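Local coordinates for protein phosphodiesterase (PDB 7D7P) that belongs to the HD-type phosphodiesterase clan of metal-binding proteins and holds a zinc ion and a magnesium ion within an all-helical fold, at residues R162-L165 against A166-Y169; D201-K204 against R205-V209; V319-P322 against W323-L327. All coordinates share one frame; numbering follows the deposited sequence.

Contact 1 (R162-L165 against A166-Y169)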
ATOM      1  N   ARG A 162     -33.705   7.761  -5.571  1.00 24.32           N
ATOM      2  CA  ARG A 162     -34.390   8.498  -6.630  1.00 23.62           C
ATOM      3  C   ARG A 162     -34.863   9.856  -6.117  1.00 24.80           C
ATOM      4  O   ARG A 162     -36.015  10.259  -6.297  1.00 18.26           O
ATOM      5  CB  ARG A 162     -35.549   7.683  -7.207  1.00 27.71           C
ATOM      6  CG  ARG A 162     -35.120   6.716  -8.300  1.00 36.14           C
ATOM      7  CD  ARG A 162     -35.519   5.284  -7.981  1.00 37.87           C
ATOM      8  NE  ARG A 162     -36.932   5.039  -8.254  1.00 49.61           N
ATOM      9  CZ  ARG A 162     -37.483   3.831  -8.312  1.00 53.41           C
ATOM     10  NH1 ARG A 162     -36.740   2.750  -8.117  1.00 44.28           N
ATOM     11  NH2 ARG A 162     -38.777   3.703  -8.568  1.00 52.97           N
ATOM     12  N   SER A 163     -33.948  10.559  -5.455  1.00 19.75           N
ATOM     13  CA  SER A 163     -34.257  11.853  -4.874  1.00 21.42           C
ATOM     14  C   SER A 163     -34.619  12.855  -5.968  1.00 18.15           C
ATOM     15  O   SER A 163     -34.376  12.642  -7.160  1.00 16.18           O
ATOM     16  CB  SER A 163     -33.070  12.372  -4.065  1.00 20.41           C
ATOM     17  OG  SER A 163     -32.026  12.795  -4.926  1.00 19.94           O
ATOM     18  N   GLU A 164     -35.209  13.972  -5.538  1.00 16.43           N
ATOM     19  CA  GLU A 164     -35.550  15.030  -6.481  1.00 24.06           C
ATOM     20  C   GLU A 164     -34.306  15.561  -7.181  1.00 22.81           C
ATOM     21  O   GLU A 164     -34.340  15.860  -8.381  1.00 22.77           O
ATOM     22  CB  GLU A 164     -36.294  16.156  -5.759  1.00 27.45           C
ATOM     23  CG  GLU A 164     -36.647  17.349  -6.639  1.00 29.17           C
ATOM     24  CD  GLU A 164     -37.519  16.974  -7.824  1.00 30.80           C
ATOM     25  OE1 GLU A 164     -38.331  16.033  -7.701  1.00 36.49           O
ATOM     26  OE2 GLU A 164     -37.395  17.630  -8.880  1.00 35.14           O
ATOM     27  N   LEU A 165     -33.190  15.666  -6.455  1.00 16.43           N
ATOM     28  CA  LEU A 165     -31.946  16.100  -7.082  1.00 17.90           C
ATOM     29  C   LEU A 165     -31.466  15.083  -8.112  1.00 20.60           C
ATOM     30  O   LEU A 165     -30.986  15.460  -9.189  1.00 18.59           O
ATOM     31  CB  LEU A 165     -30.878  16.336  -6.014  1.00 26.45           C
ATOM     32  CG  LEU A 165     -30.026  17.600  -6.138  1.00 29.54           C
ATOM     33  CD1 LEU A 165     -30.883  18.809  -6.498  1.00 25.96           C
ATOM     34  CD2 LEU A 165     -29.267  17.850  -4.845  1.00 35.92           C
ATOM     35  N   ALA A 166     -31.590  13.789  -7.801  1.00 16.22           N
ATOM     36  CA  ALA A 166     -31.227  12.758  -8.768  1.00 15.05           C
ATOM     37  C   ALA A 166     -32.114  12.814 -10.006  1.00 17.28           C
ATOM     38  O   ALA A 166     -31.649  12.523 -11.114  1.00 18.74           O
ATOM     39  CB  ALA A 166     -31.309  11.375  -8.121  1.00 12.34           C
ATOM     40  N   LEU A 167     -33.385  13.180  -9.840  1.00 15.25           N
ATOM     41  CA  LEU A 167     -34.278  13.307 -10.988  1.00 15.01           C
ATOM     42  C   LEU A 167     -33.938  14.538 -11.819  1.00 11.76           C
ATOM     43  O   LEU A 167     -34.055  14.515 -13.050  1.00 17.34           O
ATOM     44  CB  LEU A 167     -35.730  13.360 -10.519  1.00 13.10           C
ATOM     45  CG  LEU A 167     -36.260  12.083  -9.867  1.00 25.74           C
ATOM     46  CD1 LEU A 167     -37.752  12.198  -9.596  1.00 20.02           C
ATOM     47  CD2 LEU A 167     -35.960  10.870 -10.740  1.00 15.32           C
ATOM     48  N   VAL A 168     -33.515  15.621 -11.165  1.00 15.32           N
ATOM     49  CA  VAL A 168     -33.151  16.833 -11.895  1.00 16.39           C
ATOM     50  C   VAL A 168     -31.950  16.572 -12.794  1.00 17.51           C
ATOM     51  O   VAL A 168     -31.919  16.996 -13.955  1.00 13.51           O
ATOM     52  CB  VAL A 168     -32.881  17.989 -10.915  1.00 14.56           C
ATOM     53  CG1 VAL A 168     -32.169  19.144 -11.622  1.00 11.03           C
ATOM     54  CG2 VAL A 168     -34.179  18.467 -10.283  1.00 15.10           C
ATOM     55  N   TYR A 169     -30.956  15.844 -12.286  1.00 13.15           N
ATOM     56  CA  TYR A 169     -29.665  15.738 -12.953  1.00 16.45           C
ATOM     57  C   TYR A 169     -29.440  14.392 -13.623  1.00 15.78           C
ATOM     58  O   TYR A 169     -28.329  14.130 -14.099  1.00 15.12           O
ATOM     59  CB  TYR A 169     -28.547  16.048 -11.957  1.00 16.10           C
ATOM     60  CG  TYR A 169     -28.521  17.515 -11.609  1.00 15.06           C
ATOM     61  CD1 TYR A 169     -28.303  18.467 -12.593  1.00 13.41           C
ATOM     62  CD2 TYR A 169     -28.747  17.952 -10.310  1.00 13.75           C
ATOM     63  CE1 TYR A 169     -28.291  19.816 -12.295  1.00 17.18           C
ATOM     64  CE2 TYR A 169     -28.736  19.303 -10.000  1.00 12.77           C
ATOM     65  CZ  TYR A 169     -28.504  20.230 -10.998  1.00 11.54           C
ATOM     66  OH  TYR A 169     -28.494  21.575 -10.701  1.00 12.70           O
TER
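The Tyr169 ring is approached by Leu165, whose CD1 comes to 4.1 Å from Tyr169 CE2; the two side chains run alongside each other in a common direction. One face of the ring is covered by its neighbour Val168, with CG1 seated 3.7 Å above the plane, over the ring centre. The carbonyl oxygen of Leu165 meets the same ring obliquely, 3.5 Å from Tyr169 CD2. With CG beside the backbone N (chi1 -71°), the tyrosine leans back over the preceding turn, which brings CE2 to the leucine. A second flat group, the carboxylate of Glu164, touches Val168: OE2 is 3.6 Å from Val168 CG2. The bend of the glutamate chain at chi2 (59°) returns the carboxylate toward the helix. At the start of the helix Ser163 OG accepts from Ala166 N at 3.1 Å, a nearly straight bond that satisfies an amide of the first turn. Ser163 OG is also hydrogen-bonded to His158 ND1, which ties this cap to helix 155-161. Regular backbone bonds then take over, the first from Leu167 N to Ser163 O at 2.9 Å, and Leu167 CG rests against that same oxygen. Leu165 and Tyr169 pack beyond the segments on helix 174-187, through Val174 and His178 and through Asn177 and His181 respectively. Arg162 has positive phi (52°) and closes helix 155-161 in a Schellman motif; followed directly by the serine N-cap, it makes a tight joint between two short helices at the protein surface.

Contact 2 (D201-K204 against R205-V209)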
ATOM      1  N   ASP A 201     -15.927  37.878 -22.363  1.00 27.78           N
ATOM      2  CA  ASP A 201     -14.950  36.810 -22.561  1.00 22.47           C
ATOM      3  C   ASP A 201     -14.369  36.334 -21.235  1.00 23.74           C
ATOM      4  O   ASP A 201     -14.111  35.138 -21.056  1.00 18.29           O
ATOM      5  CB  ASP A 201     -13.833  37.286 -23.489  1.00 34.51           C
ATOM      6  CG  ASP A 201     -14.197  37.151 -24.953  1.00 49.98           C
ATOM      7  OD1 ASP A 201     -15.285  37.624 -25.343  1.00 47.38           O
ATOM      8  OD2 ASP A 201     -13.394  36.572 -25.714  1.00 64.16           O
ATOM      9  N   GLU A 202     -14.152  37.256 -20.295  1.00 19.35           N
ATOM     10  CA  GLU A 202     -13.568  36.881 -19.012  1.00 25.90           C
ATOM     11  C   GLU A 202     -14.546  36.069 -18.173  1.00 23.87           C
ATOM     12  O   GLU A 202     -14.154  35.087 -17.531  1.00 19.48           O
ATOM     13  CB  GLU A 202     -13.121  38.131 -18.254  1.00 24.98           C
ATOM     14  CG  GLU A 202     -11.953  38.849 -18.900  1.00 29.05           C
ATOM     15  CD  GLU A 202     -11.628  40.160 -18.218  1.00 34.63           C
ATOM     16  OE1 GLU A 202     -12.567  40.852 -17.770  1.00 27.04           O
ATOM     17  OE2 GLU A 202     -10.429  40.491 -18.121  1.00 40.25           O
ATOM     18  N   PHE A 203     -15.823  36.462 -18.162  1.00 18.54           N
ATOM     19  CA  PHE A 203     -16.812  35.709 -17.400  1.00 24.27           C
ATOM     20  C   PHE A 203     -17.040  34.330 -18.005  1.00 25.31           C
ATOM     21  O   PHE A 203     -17.246  33.354 -17.275  1.00 21.44           O
ATOM     22  CB  PHE A 203     -18.128  36.482 -17.321  1.00 21.20           C
ATOM     23  CG  PHE A 203     -19.227  35.730 -16.623  1.00 30.38           C
ATOM     24  CD1 PHE A 203     -19.257  35.648 -15.239  1.00 27.46           C
ATOM     25  CD2 PHE A 203     -20.222  35.094 -17.350  1.00 27.08           C
ATOM     26  CE1 PHE A 203     -20.261  34.950 -14.593  1.00 23.79           C
ATOM     27  CE2 PHE A 203     -21.230  34.394 -16.709  1.00 28.70           C
ATOM     28  CZ  PHE A 203     -21.250  34.323 -15.328  1.00 31.34           C
ATOM     29  N   LYS A 204     -17.008  34.232 -19.339  1.00 23.43           N
ATOM     30  CA  LYS A 204     -17.165  32.933 -19.988  1.00 23.11           C
ATOM     31  C   LYS A 204     -16.065  31.967 -19.566  1.00 23.04           C
ATOM     32  O   LYS A 204     -16.325  30.780 -19.336  1.00 20.62           O
ATOM     33  CB  LYS A 204     -17.178  33.100 -21.508  1.00 24.00           C
ATOM     34  CG  LYS A 204     -18.470  33.692 -22.057  1.00 33.42           C
ATOM     35  CD  LYS A 204     -18.456  33.759 -23.578  1.00 43.35           C
ATOM     36  CE  LYS A 204     -18.609  32.378 -24.194  1.00 42.60           C
ATOM     37  NZ  LYS A 204     -19.967  31.809 -23.956  1.00 49.82           N
ATOM     38  N   ARG A 205     -14.826  32.454 -19.462  1.00 17.94           N
ATOM     39  CA  ARG A 205     -13.739  31.595 -19.004  1.00 24.09           C
ATOM     40  C   ARG A 205     -13.875  31.290 -17.517  1.00 21.18           C
ATOM     41  O   ARG A 205     -13.675  30.145 -17.091  1.00 17.27           O
ATOM     42  CB  ARG A 205     -12.391  32.250 -19.310  1.00 19.13           C
ATOM     43  CG  ARG A 205     -11.181  31.468 -18.827  1.00 17.59           C
ATOM     44  CD  ARG A 205     -11.085  30.101 -19.489  1.00 22.37           C
ATOM     45  NE  ARG A 205      -9.857  29.407 -19.114  1.00 23.12           N
ATOM     46  CZ  ARG A 205      -9.539  28.176 -19.503  1.00 23.49           C
ATOM     47  NH1 ARG A 205     -10.361  27.490 -20.285  1.00 30.39           N
ATOM     48  NH2 ARG A 205      -8.396  27.630 -19.111  1.00 26.13           N
ATOM     49  N   LEU A 206     -14.235  32.299 -16.717  1.00 14.38           N
ATOM     50  CA  LEU A 206     -14.453  32.080 -15.290  1.00 24.75           C
ATOM     51  C   LEU A 206     -15.558  31.060 -15.046  1.00 21.42           C
ATOM     52  O   LEU A 206     -15.426  30.184 -14.182  1.00 21.70           O
ATOM     53  CB  LEU A 206     -14.788  33.403 -14.603  1.00 16.32           C
ATOM     54  CG  LEU A 206     -15.183  33.305 -13.126  1.00 18.92           C
ATOM     55  CD1 LEU A 206     -14.311  34.218 -12.281  1.00 15.87           C
ATOM     56  CD2 LEU A 206     -16.656  33.640 -12.930  1.00 13.94           C
ATOM     57  N   ARG A 207     -16.659  31.160 -15.795  1.00 16.47           N
ATOM     58  CA  ARG A 207     -17.752  30.205 -15.641  1.00 16.14           C
ATOM     59  C   ARG A 207     -17.313  28.800 -16.037  1.00 18.77           C
ATOM     60  O   ARG A 207     -17.636  27.824 -15.352  1.00 15.36           O
ATOM     61  CB  ARG A 207     -18.956  30.653 -16.471  1.00 18.23           C
ATOM     62  CG  ARG A 207     -20.127  29.683 -16.476  1.00 17.16           C
ATOM     63  CD  ARG A 207     -21.429  30.398 -16.829  1.00 20.09           C
ATOM     64  NE  ARG A 207     -22.530  29.471 -17.090  1.00 21.25           N
ATOM     65  CZ  ARG A 207     -23.264  28.891 -16.144  1.00 24.60           C
ATOM     66  NH1 ARG A 207     -23.017  29.136 -14.864  1.00 16.05           N
ATOM     67  NH2 ARG A 207     -24.246  28.063 -16.477  1.00 13.64           N
ATOM     68  N   ALA A 208     -16.562  28.681 -17.136  1.00 13.61           N
ATOM     69  CA  ALA A 208     -16.086  27.372 -17.571  1.00 23.29           C
ATOM     70  C   ALA A 208     -15.143  26.753 -16.546  1.00 21.71           C
ATOM     71  O   ALA A 208     -15.184  25.540 -16.309  1.00 18.12           O
ATOM     72  CB  ALA A 208     -15.399  27.490 -18.930  1.00 13.47           C
ATOM     73  N   VAL A 209     -14.289  27.572 -15.928  1.00 12.83           N
ATOM     74  CA  VAL A 209     -13.345  27.056 -14.943  1.00 21.83           C
ATOM     75  C   VAL A 209     -14.077  26.578 -13.694  1.00 17.00           C
ATOM     76  O   VAL A 209     -13.771  25.510 -13.152  1.00 16.19           O
ATOM     77  CB  VAL A 209     -12.287  28.126 -14.609  1.00 19.13           C
ATOM     78  CG1 VAL A 209     -11.514  27.741 -13.359  1.00 19.79           C
ATOM     79  CG2 VAL A 209     -11.336  28.318 -15.782  1.00 20.38           C
TER
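Phe203 and Arg207 stand one turn apart on the alpha helix 200-215 and make the typical i to i+4 side-chain contact of such a helix. The apolar contacts come first. Phe203 reaches forward with CG opposite the backbone N (chi1 176°), a setting that lays its ring alongside the next turn, with Arg207 CB over one face and its CE2 4.0 Å from Arg207 CD. Leu206 touches another part of the ring, CD2 being 4.0 Å from Phe203 CD1, and the two side chains slant across each other. The phenyl and guanidinium planes differ by only 7°, yet it is the aliphatic part of the arginine that touches; its charged end makes a cation-pi interaction with Phe184.

Hydrogen bonding follows the regular helical pattern. The shortest bond across the segments joins Arg207 N to Phe203 O at 2.7 Å, while Arg205 N reaches Asp201 O at a longer 3.2 Å. Ala208 and Leu206 donate in the same way to Lys204 and Glu202.

The charged end of Arg205 turns to another helix: NH2 forms a salt bridge with Glu135 OE2 on helix 133-145, and Leu206 packs on Val134 and Ala138 of that helix. Arg205 also bends at chi2 (62°), and Val209 CG2 sits 3.8 Å above its guanidinium plane, displaced from its centre.

Contact 3 (V319-P322 against W323-L327); sequences VVKP and WHQQL
Val319 and Trp323 meet where helix 305-330 is kinked, because the ring nitrogen of Pro322 carries no hydrogen to bond the turn before. The first bond is consistent with this distortion: Trp323 N reaches Val319 O at 3.3 Å and stands above the carbonyl plane, 36° out of it. The following bonds are more regular, with His324 N at 3.0 Å from Val320 O and Gln325 N at 2.9 Å from Lys321 O, both close to the line of the carbonyl; Gln326 N to Pro322 O is weak.

Among the side chains, Val320 and His324 project together, flank to flank, with Val320 CG1 at 3.8 Å from His324 CD2. Val320 O comes in at the edge of the imidazole, in its plane, 3.5 Å from the same CD2. That carbon also lies in plane at the edge of the Trp323 indole. Gln325 folds its CG beside the backbone N (chi1 -77°), setting it 3.2 Å from Lys321 O. Lys321, extended along its whole length, carries NZ to a salt bridge with Asp342 OD1 and to a long, weak ion pair with Glu287 of the second subunit.

Trp323 NE1 is hydrogen-bonded to Thr258 OG1, and the indole meets His257 edge-to-face, fixing the ring against helix 245-260. Between the segments the hold is by backbone bonds and carbon contacts; the polar ends of Lys321, Trp323 and Gln326 have partners on helices 336-359, 245-260 and 222-234 (Asn233 for Gln326), joining this kinked helix to its neighbours.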
ATOM      1  N   VAL A 319      -5.855   5.632  -2.603  1.00 27.22           N
ATOM      2  CA  VAL A 319      -6.430   6.809  -3.250  1.00 31.03           C
ATOM      3  C   VAL A 319      -5.506   8.016  -3.118  1.00 24.88           C
ATOM      4  O   VAL A 319      -5.113   8.620  -4.122  1.00 26.98           O
ATOM      5  CB  VAL A 319      -7.825   7.131  -2.685  1.00 32.23           C
ATOM      6  CG1 VAL A 319      -8.385   8.380  -3.348  1.00 30.75           C
ATOM      7  CG2 VAL A 319      -8.766   5.953  -2.878  1.00 29.87           C
ATOM      8  N   VAL A 320      -5.155   8.381  -1.885  1.00 20.00           N
ATOM      9  CA  VAL A 320      -4.423   9.624  -1.659  1.00 22.03           C
ATOM     10  C   VAL A 320      -2.960   9.476  -2.058  1.00 22.98           C
ATOM     11  O   VAL A 320      -2.417  10.314  -2.787  1.00 21.93           O
ATOM     12  CB  VAL A 320      -4.564  10.073  -0.193  1.00 28.88           C
ATOM     13  CG1 VAL A 320      -3.849  11.404   0.022  1.00 14.27           C
ATOM     14  CG2 VAL A 320      -6.029  10.189   0.185  1.00 21.62           C
ATOM     15  N   LYS A 321      -2.299   8.422  -1.579  1.00 23.49           N
ATOM     16  CA  LYS A 321      -0.875   8.253  -1.878  1.00 27.66           C
ATOM     17  C   LYS A 321      -0.602   8.084  -3.364  1.00 23.78           C
ATOM     18  O   LYS A 321       0.302   8.772  -3.881  1.00 25.87           O
ATOM     19  CB  LYS A 321      -0.310   7.082  -1.065  1.00 27.40           C
ATOM     20  CG  LYS A 321       1.207   7.003  -1.044  1.00 33.61           C
ATOM     21  CD  LYS A 321       1.677   6.085   0.078  1.00 37.94           C
ATOM     22  CE  LYS A 321       3.190   6.073   0.199  1.00 43.31           C
ATOM     23  NZ  LYS A 321       3.630   5.398   1.453  1.00 45.95           N
ATOM     24  N   PRO A 322      -1.297   7.220  -4.114  1.00 21.70           N
ATOM     25  CA  PRO A 322      -1.042   7.161  -5.561  1.00 21.98           C
ATOM     26  C   PRO A 322      -1.353   8.464  -6.271  1.00 23.24           C
ATOM     27  O   PRO A 322      -0.706   8.780  -7.278  1.00 21.53           O
ATOM     28  CB  PRO A 322      -1.957   6.024  -6.041  1.00 20.37           C
ATOM     29  CG  PRO A 322      -2.225   5.208  -4.824  1.00 31.23           C
ATOM     30  CD  PRO A 322      -2.275   6.194  -3.699  1.00 24.26           C
ATOM     31  N   TRP A 323      -2.326   9.233  -5.774  1.00 18.58           N
ATOM     32  CA  TRP A 323      -2.630  10.527  -6.377  1.00 24.51           C
ATOM     33  C   TRP A 323      -1.457  11.488  -6.227  1.00 19.37           C
ATOM     34  O   TRP A 323      -1.002  12.088  -7.208  1.00 17.34           O
ATOM     35  CB  TRP A 323      -3.895  11.113  -5.747  1.00 19.13           C
ATOM     36  CG  TRP A 323      -4.250  12.489  -6.242  1.00 21.28           C
ATOM     37  CD1 TRP A 323      -3.934  13.680  -5.654  1.00 19.78           C
ATOM     38  CD2 TRP A 323      -4.990  12.812  -7.427  1.00 20.61           C
ATOM     39  NE1 TRP A 323      -4.431  14.723  -6.398  1.00 21.10           N
ATOM     40  CE2 TRP A 323      -5.084  14.217  -7.491  1.00 19.85           C
ATOM     41  CE3 TRP A 323      -5.584  12.050  -8.439  1.00 23.70           C
ATOM     42  CZ2 TRP A 323      -5.747  14.875  -8.527  1.00 15.81           C
ATOM     43  CZ3 TRP A 323      -6.239  12.705  -9.467  1.00 29.20           C
ATOM     44  CH2 TRP A 323      -6.314  14.104  -9.502  1.00 24.10           C
ATOM     45  N   HIS A 324      -0.947  11.636  -5.002  1.00 17.56           N
ATOM     46  CA  HIS A 324       0.125  12.590  -4.746  1.00 19.88           C
ATOM     47  C   HIS A 324       1.466  12.125  -5.296  1.00 23.30           C
ATOM     48  O   HIS A 324       2.346  12.961  -5.529  1.00 19.16           O
ATOM     49  CB  HIS A 324       0.235  12.863  -3.247  1.00 21.15           C
ATOM     50  CG  HIS A 324      -0.751  13.872  -2.748  1.00 25.78           C
ATOM     51  ND1 HIS A 324      -0.427  15.199  -2.555  1.00 22.06           N
ATOM     52  CD2 HIS A 324      -2.058  13.754  -2.411  1.00 17.91           C
ATOM     53  CE1 HIS A 324      -1.488  15.851  -2.115  1.00 22.09           C
ATOM     54  NE2 HIS A 324      -2.493  14.996  -2.019  1.00 19.67           N
ATOM     55  N   GLN A 325       1.648  10.818  -5.500  1.00 19.55           N
ATOM     56  CA  GLN A 325       2.849  10.346  -6.181  1.00 26.20           C
ATOM     57  C   GLN A 325       2.881  10.827  -7.626  1.00 22.18           C
ATOM     58  O   GLN A 325       3.938  11.214  -8.137  1.00 21.19           O
ATOM     59  CB  GLN A 325       2.929   8.821  -6.114  1.00 26.63           C
ATOM     60  CG  GLN A 325       3.391   8.289  -4.766  1.00 23.42           C
ATOM     61  CD  GLN A 325       3.351   6.776  -4.690  1.00 35.21           C
ATOM     62  OE1 GLN A 325       2.461   6.138  -5.250  1.00 33.00           O
ATOM     63  NE2 GLN A 325       4.318   6.192  -3.989  1.00 35.35           N
ATOM     64  N   GLN A 326       1.729  10.821  -8.301  1.00 25.89           N
ATOM     65  CA  GLN A 326       1.670  11.380  -9.647  1.00 26.97           C
ATOM     66  C   GLN A 326       1.735  12.902  -9.614  1.00 24.14           C
ATOM     67  O   GLN A 326       2.353  13.522 -10.488  1.00 21.67           O
ATOM     68  CB  GLN A 326       0.402  10.910 -10.359  1.00 22.95           C
ATOM     69  CG  GLN A 326       0.401   9.428 -10.677  1.00 25.47           C
ATOM     70  CD  GLN A 326       1.602   9.018 -11.503  1.00 29.25           C
ATOM     71  OE1 GLN A 326       1.908   9.636 -12.522  1.00 31.91           O
ATOM     72  NE2 GLN A 326       2.295   7.977 -11.060  1.00 23.14           N
ATOM     73  N   LEU A 327       1.103  13.521  -8.613  1.00 21.35           N
ATOM     74  CA  LEU A 327       1.129  14.978  -8.516  1.00 21.52           C
ATOM     75  C   LEU A 327       2.539  15.485  -8.233  1.00 23.62           C
ATOM     76  O   LEU A 327       2.976  16.479  -8.827  1.00 20.00           O
ATOM     77  CB  LEU A 327       0.158  15.450  -7.435  1.00 19.97           C
ATOM     78  CG  LEU A 327      -0.034  16.963  -7.305  1.00 20.11           C
ATOM     79  CD1 LEU A 327      -0.669  17.537  -8.564  1.00 16.80           C
ATOM     80  CD2 LEU A 327      -0.872  17.298  -6.077  1.00 22.65           C
TER

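The contacts follow one another along the chain in the order 1, 2, 3, contact 1 at the start of helix 164-169, the others within helices 200-215 and 305-330. The centres of contacts 1 and 2 are about 27 Å apart. Those of contacts 2 and 3 are about 29 Å apart. Those of contacts 1 and 3 are about 32 Å apart, and none touches another. All lie in the phosphodiesterase part of the chain. Contacts 1 and 2 sit at the surface; contact 3 is partly buried. Contact 2 also packs on helix 133-145, which leads to the zinc ligands His146 and Asp147. Helix 245-260, which ends at the zinc ligand Asp260, is packed on by both contacts 2 and 3.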